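Local coordinates for protein adhesin LabA (Helicobacter pylori, PDB 6GMM) that probably serves as an adhesin on the bacterial surface, recognising LacdiNAc-containing sugars of the gastric mucosa, at residues T160-I166 / E180-N186; F145-G149 / G332-G336; L49-K53 / K150-S156. All coordinates share one frame; numbering follows the deposited sequence.

The chain running from the end of helix 128-145 into strand 161-165 ties the three contacts together. Its first turn, 145-149, meets the 332-336 loop in contact 2, and the following 150-156 meets the end of helix 32-50 in contact 3. Beyond it the chain enters the hairpin of contact 1. Contacts 2 and 3 join where Asp151 N lies 3.1 Å from Phe145 O, a probable hydrogen bond; contacts 1 and 3 touch where Asn186 O packs 3.2 Å from Pro153 CD. The contact centres lie about 18 to 19 Å apart, all on the same side of the chain's centre.

Contact 1 of 3, residues T160-I166 / E180-N186; sequences TELKFTI and EEIVTKN
Leu162 and Thr184 exchange a pair of backbone hydrogen bonds, and Phe164 and Ile182 do the same two residues along, so these are the antiparallel hydrogen-bonded pairs. Thr184 N reaches Leu162 O at 3.0 Å, nearly straight at 174°; in the return bond Leu162 N sits above the carbonyl plane of Thr184. Beyond these pairs, Asn186 N donates to Thr160 O at one end (2.7 Å), and Ile166 N to Glu180 O at the other (2.8 Å). CA-H...O contacts accompany these bonds, among them Lys163 CA to Ile182 O at 3.3 Å.

The apolar contacts lie on the face carrying Leu162, Phe164, Ile182 and Thr184. Phe164 has CG wedged between its backbone N and carbonyl carbon (chi1 67°), which lays the ring alongside Ile182. Ile182 CB stands over one ring face, offset toward the rim, while Ile182 CD1 comes 3.6 Å from Phe164 CE2. Ile166 CB meets the same Ile182 methyl at 3.8 Å. Ile140 of helix 128-145 packs against this face, touching Leu162, Phe164 and Ile182.

On the opposite face Lys163 lies beside Val183, its CG 3.8 Å from Val183 CG2. Lys163 CD and CE pass Glu181 OE2, but with the chain bent at chi3 (83°) NZ stays 4.4 Å from Glu181 OE2, beyond a salt bridge. At the two ends of the pair, Glu180 is salt-bridged to Lys136, and Asn186 ND2 bonds to Ala144 O.

Strands 161-165 and 181-185 thus form a two-stranded beta hairpin with a long connection, lying on helix 128-145 at the surface of the adhesin domain.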
loop_
_atom_site.group_PDB
_atom_site.type_symbol
_atom_site.label_atom_id
_atom_site.label_comp_id
_atom_site.label_asym_id
_atom_site.label_seq_id
_atom_site.Cartn_x
_atom_site.Cartn_y
_atom_site.Cartn_z
ATOM N N THR A 160 -10.746 0.952 -19.024
ATOM C CA THR A 160 -10.058 0.455 -20.225
ATOM C C THR A 160 -10.404 -1.037 -20.387
ATOM O O THR A 160 -10.187 -1.807 -19.454
ATOM C CB THR A 160 -8.545 0.750 -20.183
ATOM O OG1 THR A 160 -8.365 2.165 -20.099
ATOM C CG2 THR A 160 -7.809 0.221 -21.427
ATOM N N GLU A 161 -10.979 -1.423 -21.548
ATOM C CA GLU A 161 -11.399 -2.801 -21.843
ATOM C C GLU A 161 -10.229 -3.722 -22.190
ATOM O O GLU A 161 -9.327 -3.344 -22.951
ATOM C CB GLU A 161 -12.448 -2.816 -22.979
ATOM C CG GLU A 161 -13.035 -4.187 -23.303
ATOM C CD GLU A 161 -13.749 -4.301 -24.641
ATOM O OE1 GLU A 161 -14.933 -4.711 -24.641
ATOM O OE2 GLU A 161 -13.125 -4.005 -25.689
ATOM N N LEU A 162 -10.277 -4.945 -21.639
ATOM C CA LEU A 162 -9.343 -6.026 -21.920
ATOM C C LEU A 162 -10.154 -7.143 -22.601
ATOM O O LEU A 162 -11.107 -7.670 -22.009
ATOM C CB LEU A 162 -8.645 -6.536 -20.645
ATOM C CG LEU A 162 -7.479 -7.511 -20.871
ATOM C CD1 LEU A 162 -6.260 -6.813 -21.488
ATOM C CD2 LEU A 162 -7.084 -8.179 -19.585
ATOM N N LYS A 163 -9.821 -7.443 -23.868
ATOM C CA LYS A 163 -10.550 -8.440 -24.657
ATOM C C LYS A 163 -9.632 -9.370 -25.466
ATOM O O LYS A 163 -8.905 -8.914 -26.354
ATOM C CB LYS A 163 -11.589 -7.748 -25.561
ATOM C CG LYS A 163 -12.713 -8.660 -26.030
ATOM C CD LYS A 163 -13.717 -7.926 -26.920
ATOM C CE LYS A 163 -13.294 -7.815 -28.368
ATOM N NZ LYS A 163 -14.287 -7.054 -29.174
ATOM N N PHE A 164 -9.694 -10.675 -25.168
ATOM C CA PHE A 164 -8.897 -11.715 -25.829
ATOM C C PHE A 164 -9.546 -13.086 -25.662
ATOM O O PHE A 164 -10.301 -13.310 -24.715
ATOM C CB PHE A 164 -7.441 -11.746 -25.303
ATOM C CG PHE A 164 -7.311 -12.178 -23.858
ATOM C CD1 PHE A 164 -7.548 -11.283 -22.823
ATOM C CD2 PHE A 164 -6.956 -13.482 -23.533
ATOM C CE1 PHE A 164 -7.463 -11.695 -21.492
ATOM C CE2 PHE A 164 -6.859 -13.889 -22.197
ATOM C CZ PHE A 164 -7.102 -12.991 -21.187
ATOM N N THR A 165 -9.188 -14.013 -26.552
ATOM C CA THR A 165 -9.641 -15.408 -26.555
ATOM C C THR A 165 -8.561 -16.288 -25.934
ATOM O O THR A 165 -7.381 -16.183 -26.291
ATOM C CB THR A 165 -9.989 -15.836 -27.983
ATOM O OG1 THR A 165 -11.048 -15.013 -28.461
ATOM C CG2 THR A 165 -10.414 -17.296 -28.082
ATOM N N ILE A 166 -8.971 -17.125 -24.979
ATOM C CA ILE A 166 -8.124 -18.117 -24.325
ATOM C C ILE A 166 -8.180 -19.391 -25.207
ATOM O O ILE A 166 -9.239 -19.650 -25.790
ATOM C CB ILE A 166 -8.651 -18.350 -22.881
ATOM C CG1 ILE A 166 -7.518 -18.667 -21.916
ATOM C CG2 ILE A 166 -9.777 -19.395 -22.797
ATOM C CD1 ILE A 166 -7.796 -18.226 -20.528
ATOM N N GLU A 180 -12.440 -19.882 -24.796
ATOM C CA GLU A 180 -13.431 -18.855 -24.479
ATOM C C GLU A 180 -12.901 -17.430 -24.669
ATOM O O GLU A 180 -11.698 -17.185 -24.528
ATOM C CB GLU A 180 -14.053 -19.041 -23.065
ATOM C CG GLU A 180 -13.155 -18.713 -21.882
ATOM C CD GLU A 180 -13.861 -18.537 -20.548
ATOM O OE1 GLU A 180 -14.720 -17.630 -20.440
ATOM O OE2 GLU A 180 -13.515 -19.272 -19.594
ATOM N N GLU A 181 -13.814 -16.497 -24.977
ATOM C CA GLU A 181 -13.466 -15.102 -25.172
ATOM C C GLU A 181 -13.727 -14.314 -23.873
ATOM O O GLU A 181 -14.862 -14.265 -23.368
ATOM C CB GLU A 181 -14.208 -14.508 -26.390
ATOM C CG GLU A 181 -13.831 -13.059 -26.685
ATOM C CD GLU A 181 -14.951 -12.133 -27.130
ATOM O OE1 GLU A 181 -16.060 -12.194 -26.546
ATOM O OE2 GLU A 181 -14.694 -11.301 -28.030
ATOM N N ILE A 182 -12.654 -13.717 -23.330
ATOM C CA ILE A 182 -12.711 -12.925 -22.107
ATOM C C ILE A 182 -12.959 -11.464 -22.436
ATOM O O ILE A 182 -12.279 -10.886 -23.289
ATOM C CB ILE A 182 -11.436 -13.130 -21.253
ATOM C CG1 ILE A 182 -11.304 -14.597 -20.794
ATOM C CG2 ILE A 182 -11.366 -12.180 -20.065
ATOM C CD1 ILE A 182 -10.118 -15.227 -21.298
ATOM N N VAL A 183 -13.977 -10.888 -21.782
ATOM C CA VAL A 183 -14.319 -9.466 -21.881
ATOM C C VAL A 183 -14.342 -8.946 -20.461
ATOM O O VAL A 183 -15.217 -9.329 -19.683
ATOM C CB VAL A 183 -15.629 -9.157 -22.647
ATOM C CG1 VAL A 183 -15.746 -7.665 -22.903
ATOM C CG2 VAL A 183 -15.701 -9.929 -23.965
ATOM N N THR A 184 -13.318 -8.155 -20.095
ATOM C CA THR A 184 -13.158 -7.558 -18.761
ATOM C C THR A 184 -12.452 -6.192 -18.854
ATOM O O THR A 184 -12.322 -5.654 -19.961
ATOM C CB THR A 184 -12.477 -8.558 -17.782
ATOM O OG1 THR A 184 -12.565 -8.020 -16.458
ATOM C CG2 THR A 184 -11.015 -8.854 -18.141
ATOM N N LYS A 185 -12.054 -5.600 -17.695
ATOM C CA LYS A 185 -11.362 -4.308 -17.662
ATOM C C LYS A 185 -9.881 -4.498 -17.311
ATOM O O LYS A 185 -9.529 -5.372 -16.499
ATOM C CB LYS A 185 -12.026 -3.304 -16.676
ATOM C CG LYS A 185 -13.514 -2.980 -16.892
ATOM C CD LYS A 185 -13.784 -2.138 -18.132
ATOM C CE LYS A 185 -15.258 -1.891 -18.335
ATOM N NZ LYS A 185 -15.546 -1.407 -19.715
ATOM N N ASN A 186 -9.016 -3.689 -17.943
ATOM C CA ASN A 186 -7.590 -3.649 -17.654
ATOM C C ASN A 186 -7.512 -2.579 -16.589
ATOM O O ASN A 186 -7.312 -1.388 -16.887
ATOM C CB ASN A 186 -6.733 -3.251 -18.868
ATOM C CG ASN A 186 -5.244 -3.405 -18.603
ATOM O OD1 ASN A 186 -4.814 -3.589 -17.459
ATOM N ND2 ASN A 186 -4.414 -3.375 -19.656
#

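Contact 2 of 3, residues F145-G149 / G332-G336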
loop_
_atom_site.group_PDB
_atom_site.type_symbol
_atom_site.label_atom_id
_atom_site.label_comp_id
_atom_site.label_asym_id
_atom_site.label_seq_id
_atom_site.Cartn_x
_atom_site.Cartn_y
_atom_site.Cartn_z
ATOM N N PHE A 145 -0.664 -6.817 -18.997
ATOM C CA PHE A 145 0.663 -6.193 -19.039
ATOM C C PHE A 145 1.068 -5.930 -20.481
ATOM O O PHE A 145 1.827 -5.011 -20.729
ATOM C CB PHE A 145 1.718 -7.106 -18.382
ATOM C CG PHE A 145 1.938 -6.874 -16.908
ATOM C CD1 PHE A 145 1.076 -7.423 -15.963
ATOM C CD2 PHE A 145 3.053 -6.177 -16.456
ATOM C CE1 PHE A 145 1.321 -7.267 -14.596
ATOM C CE2 PHE A 145 3.311 -6.058 -15.093
ATOM C CZ PHE A 145 2.425 -6.572 -14.173
ATOM N N GLY A 146 0.602 -6.767 -21.408
ATOM C CA GLY A 146 0.915 -6.643 -22.833
ATOM C C GLY A 146 2.339 -7.030 -23.192
ATOM O O GLY A 146 3.124 -7.431 -22.319
ATOM N N SER A 147 2.686 -6.909 -24.484
ATOM C CA SER A 147 4.018 -7.293 -24.967
ATOM C C SER A 147 5.137 -6.454 -24.344
ATOM O O SER A 147 6.188 -6.996 -24.018
ATOM C CB SER A 147 4.077 -7.297 -26.496
ATOM O OG SER A 147 4.839 -6.240 -27.058
ATOM N N SER A 148 4.880 -5.160 -24.134
ATOM C CA SER A 148 5.810 -4.188 -23.556
ATOM C C SER A 148 5.947 -4.302 -22.023
ATOM O O SER A 148 6.899 -3.758 -21.430
ATOM C CB SER A 148 5.344 -2.780 -23.911
ATOM O OG SER A 148 4.064 -2.531 -23.348
ATOM N N GLY A 149 4.955 -4.930 -21.400
ATOM C CA GLY A 149 4.891 -5.063 -19.953
ATOM C C GLY A 149 4.498 -3.763 -19.281
ATOM O O GLY A 149 4.606 -3.656 -18.061
ATOM N N GLY A 332 14.184 -17.285 -22.752
ATOM C CA GLY A 332 14.207 -16.026 -23.496
ATOM C C GLY A 332 12.888 -15.292 -23.632
ATOM O O GLY A 332 12.723 -14.482 -24.551
ATOM N N HIS A 333 11.955 -15.535 -22.708
ATOM C CA HIS A 333 10.690 -14.816 -22.707
ATOM C C HIS A 333 10.855 -13.517 -21.901
ATOM O O HIS A 333 10.927 -13.554 -20.674
ATOM C CB HIS A 333 9.574 -15.677 -22.113
ATOM C CG HIS A 333 9.270 -16.906 -22.902
ATOM N ND1 HIS A 333 8.314 -17.805 -22.476
ATOM C CD2 HIS A 333 9.792 -17.338 -24.075
ATOM C CE1 HIS A 333 8.299 -18.764 -23.384
ATOM N NE2 HIS A 333 9.176 -18.529 -24.366
ATOM N N LEU A 334 10.964 -12.384 -22.596
ATOM C CA LEU A 334 11.088 -11.047 -21.998
ATOM C C LEU A 334 10.094 -10.107 -22.691
ATOM O O LEU A 334 9.365 -10.530 -23.594
ATOM C CB LEU A 334 12.523 -10.490 -22.172
ATOM C CG LEU A 334 13.675 -11.156 -21.418
ATOM C CD1 LEU A 334 14.963 -10.420 -21.658
ATOM C CD2 LEU A 334 13.414 -11.231 -19.940
ATOM N N ARG A 335 10.096 -8.824 -22.298
ATOM C CA ARG A 335 9.241 -7.801 -22.886
ATOM C C ARG A 335 9.788 -7.344 -24.243
ATOM O O ARG A 335 10.984 -7.503 -24.501
ATOM C CB ARG A 335 9.111 -6.605 -21.928
ATOM C CG ARG A 335 8.377 -6.928 -20.636
ATOM C CD ARG A 335 8.625 -5.885 -19.549
ATOM N NE ARG A 335 7.738 -6.143 -18.417
ATOM C CZ ARG A 335 7.828 -5.577 -17.222
ATOM N NH1 ARG A 335 8.805 -4.716 -16.957
ATOM N NH2 ARG A 335 6.941 -5.870 -16.276
ATOM N N GLY A 336 8.901 -6.792 -25.079
ATOM C CA GLY A 336 9.182 -6.235 -26.403
ATOM C C GLY A 336 10.240 -6.935 -27.233
ATOM O O GLY A 336 11.399 -6.514 -27.247
#
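A turn just after the C-terminal end of helix 128-145 receives Arg335 and Gly336 of the 332-336 loop, which lies in the stretch closed by the Cys326-Cys351 disulfide. Gly146 leaves the helix with positive phi, and Gly149 N then bonds back to Gly146 O across a type I turn. One hydrogen bond joins the two segments: the N-H of Gly336 points nearly straight at Ser147 O (2.9 Å, 170°) from above the carbonyl plane, although Gly336 is poorly ordered.

The Arg335 chain, extended from CG to NE, runs along the backbone of the turn, with Arg335 CD 3.3 Å from Ser148 O. Gly149 has no side chain in the way, and Arg335 NE settles 3.4 Å from Gly149 CA. Gly149 O lies over one face of the guanidinium, offset toward its rim, and Arg335 NH2 comes obliquely to 3.8 Å from Phe145 CE2, the ring and guanidinium planes being 19° apart.

The hydrogen bond of Arg335 NE goes instead to Gly348 O, and Tyr353 adds a cation-pi contact. Across this interface the guanidinium makes only packing contacts; its charge is probably eased by the nearby carbonyls of Ser148 and Gly149 and, weakly, by a long ion pair with Glu356.

Contact 3 of 3, residues L49-K53 / K150-S156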
loop_
_atom_site.group_PDB
_atom_site.type_symbol
_atom_site.label_atom_id
_atom_site.label_comp_id
_atom_site.label_asym_id
_atom_site.label_seq_id
_atom_site.Cartn_x
_atom_site.Cartn_y
_atom_site.Cartn_z
ATOM N N LEU A 49 -0.016 10.471 -7.703
ATOM C CA LEU A 49 -0.383 9.109 -7.287
ATOM C C LEU A 49 -1.255 8.368 -8.311
ATOM O O LEU A 49 -0.961 7.237 -8.658
ATOM C CB LEU A 49 -1.053 9.122 -5.900
ATOM C CG LEU A 49 -0.117 9.231 -4.696
ATOM C CD1 LEU A 49 -0.863 9.757 -3.458
ATOM C CD2 LEU A 49 0.576 7.904 -4.377
ATOM N N ILE A 50 -2.302 9.011 -8.816
ATOM C CA ILE A 50 -3.262 8.361 -9.699
ATOM C C ILE A 50 -3.064 8.659 -11.221
ATOM O O ILE A 50 -3.756 8.056 -12.031
ATOM C CB ILE A 50 -4.701 8.705 -9.202
ATOM C CG1 ILE A 50 -5.005 10.218 -9.327
ATOM C CG2 ILE A 50 -4.920 8.189 -7.763
ATOM C CD1 ILE A 50 -6.443 10.614 -9.576
ATOM N N ASN A 51 -2.161 9.562 -11.623
ATOM C CA ASN A 51 -1.977 9.756 -13.070
ATOM C C ASN A 51 -0.642 9.228 -13.558
ATOM O O ASN A 51 -0.496 8.973 -14.757
ATOM C CB ASN A 51 -2.163 11.210 -13.508
ATOM C CG ASN A 51 -3.553 11.774 -13.353
ATOM O OD1 ASN A 51 -3.723 12.979 -13.242
ATOM N ND2 ASN A 51 -4.580 10.945 -13.410
ATOM N N ASP A 52 0.331 9.080 -12.645
ATOM C CA ASP A 52 1.669 8.578 -12.954
ATOM C C ASP A 52 1.808 7.092 -12.750
ATOM O O ASP A 52 1.088 6.500 -11.940
ATOM C CB ASP A 52 2.746 9.289 -12.127
ATOM C CG ASP A 52 3.043 10.690 -12.591
ATOM O OD1 ASP A 52 2.966 10.940 -13.823
ATOM O OD2 ASP A 52 3.352 11.543 -11.728
ATOM N N LYS A 53 2.776 6.503 -13.464
ATOM C CA LYS A 53 3.073 5.087 -13.386
ATOM C C LYS A 53 4.420 4.879 -12.677
ATOM O O LYS A 53 4.469 4.255 -11.614
ATOM C CB LYS A 53 3.091 4.452 -14.795
ATOM C CG LYS A 53 1.757 4.482 -15.543
ATOM C CD LYS A 53 1.805 3.539 -16.747
ATOM C CE LYS A 53 0.617 3.664 -17.671
ATOM N NZ LYS A 53 0.497 2.494 -18.578
ATOM N N LYS A 150 3.995 -2.776 -20.057
ATOM C CA LYS A 150 3.606 -1.455 -19.514
ATOM C C LYS A 150 2.140 -1.043 -19.810
ATOM O O LYS A 150 1.774 0.105 -19.578
ATOM C CB LYS A 150 4.557 -0.372 -20.079
ATOM C CG LYS A 150 5.979 -0.429 -19.543
ATOM C CD LYS A 150 6.967 -0.148 -20.658
ATOM C CE LYS A 150 8.300 0.335 -20.140
ATOM N NZ LYS A 150 9.136 0.915 -21.229
ATOM N N ASP A 151 1.310 -1.970 -20.296
ATOM C CA ASP A 151 -0.058 -1.681 -20.727
ATOM C C ASP A 151 -1.073 -1.355 -19.616
ATOM O O ASP A 151 -2.133 -0.791 -19.938
ATOM C CB ASP A 151 -0.595 -2.823 -21.608
ATOM C CG ASP A 151 0.000 -2.900 -23.012
ATOM O OD1 ASP A 151 0.835 -2.022 -23.365
ATOM O OD2 ASP A 151 -0.388 -3.816 -23.768
ATOM N N ILE A 152 -0.781 -1.696 -18.338
ATOM C CA ILE A 152 -1.744 -1.419 -17.258
ATOM C C ILE A 152 -1.931 0.098 -17.079
ATOM O O ILE A 152 -0.960 0.796 -16.777
ATOM C CB ILE A 152 -1.429 -2.135 -15.909
ATOM C CG1 ILE A 152 -1.212 -3.652 -16.107
ATOM C CG2 ILE A 152 -2.534 -1.854 -14.854
ATOM C CD1 ILE A 152 -0.554 -4.278 -14.939
ATOM N N PRO A 153 -3.167 0.623 -17.247
ATOM C CA PRO A 153 -3.373 2.069 -17.081
ATOM C C PRO A 153 -3.186 2.543 -15.648
ATOM O O PRO A 153 -3.365 1.760 -14.703
ATOM C CB PRO A 153 -4.838 2.279 -17.494
ATOM C CG PRO A 153 -5.265 1.004 -18.198
ATOM C CD PRO A 153 -4.430 -0.065 -17.587
ATOM N N ALA A 154 -2.898 3.868 -15.504
ATOM C CA ALA A 154 -2.774 4.607 -14.246
ATOM C C ALA A 154 -4.081 4.455 -13.458
ATOM O O ALA A 154 -5.157 4.352 -14.066
ATOM C CB ALA A 154 -2.520 6.059 -14.539
ATOM N N LEU A 155 -3.991 4.449 -12.116
ATOM C CA LEU A 155 -5.113 4.159 -11.224
ATOM C C LEU A 155 -6.385 5.005 -11.462
ATOM O O LEU A 155 -7.487 4.505 -11.216
ATOM C CB LEU A 155 -4.665 4.229 -9.752
ATOM C CG LEU A 155 -3.523 3.277 -9.334
ATOM C CD1 LEU A 155 -3.432 3.191 -7.851
ATOM C CD2 LEU A 155 -3.725 1.854 -9.868
ATOM N N SER A 156 -6.243 6.242 -11.984
ATOM C CA SER A 156 -7.383 7.123 -12.289
ATOM C C SER A 156 -8.221 6.555 -13.443
ATOM O O SER A 156 -9.412 6.851 -13.539
ATOM C CB SER A 156 -6.895 8.521 -12.665
ATOM O OG SER A 156 -6.055 8.530 -13.812
HETATM O O HOH W 1 -1.254 5.557 -10.872
#
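Lys53 reaches across to the backbone of 150-156, its chain extended beyond CG, and its ammonium ends between two carbonyls. Lys53 NZ donates to Ile152 O at 2.9 Å, coming from well above the carbonyl plane, and more weakly to Lys150 O. Ile152 O also accepts from Tyr59 OH of helix 57-76, so that oxygen is gripped from two residues.

At the other end Ser156 faces Ile50. The serine OG, tucked between its own backbone N and carbonyl carbon (chi1 60°), turns back to Ile50 O at 2.9 Å, above the carbonyl plane, while Ser156 N reaches the same oxygen at 3.1 Å in the plane, on a lone pair. This double grip falls at the C-terminal end of helix 32-50, where the chain turns away and a carbonyl no longer has its helical donor. Ile50 CD1 lies 3.8 Å from Ser156 CB, and the buried isoleucine also packs against helix 239-264. Between the two ends, the Ala154 methyl, CB, sits 3.4 Å from Ile50 O and also against Asn51 O. A water beside it donates to Leu49 O and to Asp52 O (2.7 Å), and accepts from Leu155 N, bridging the helix end to the loop.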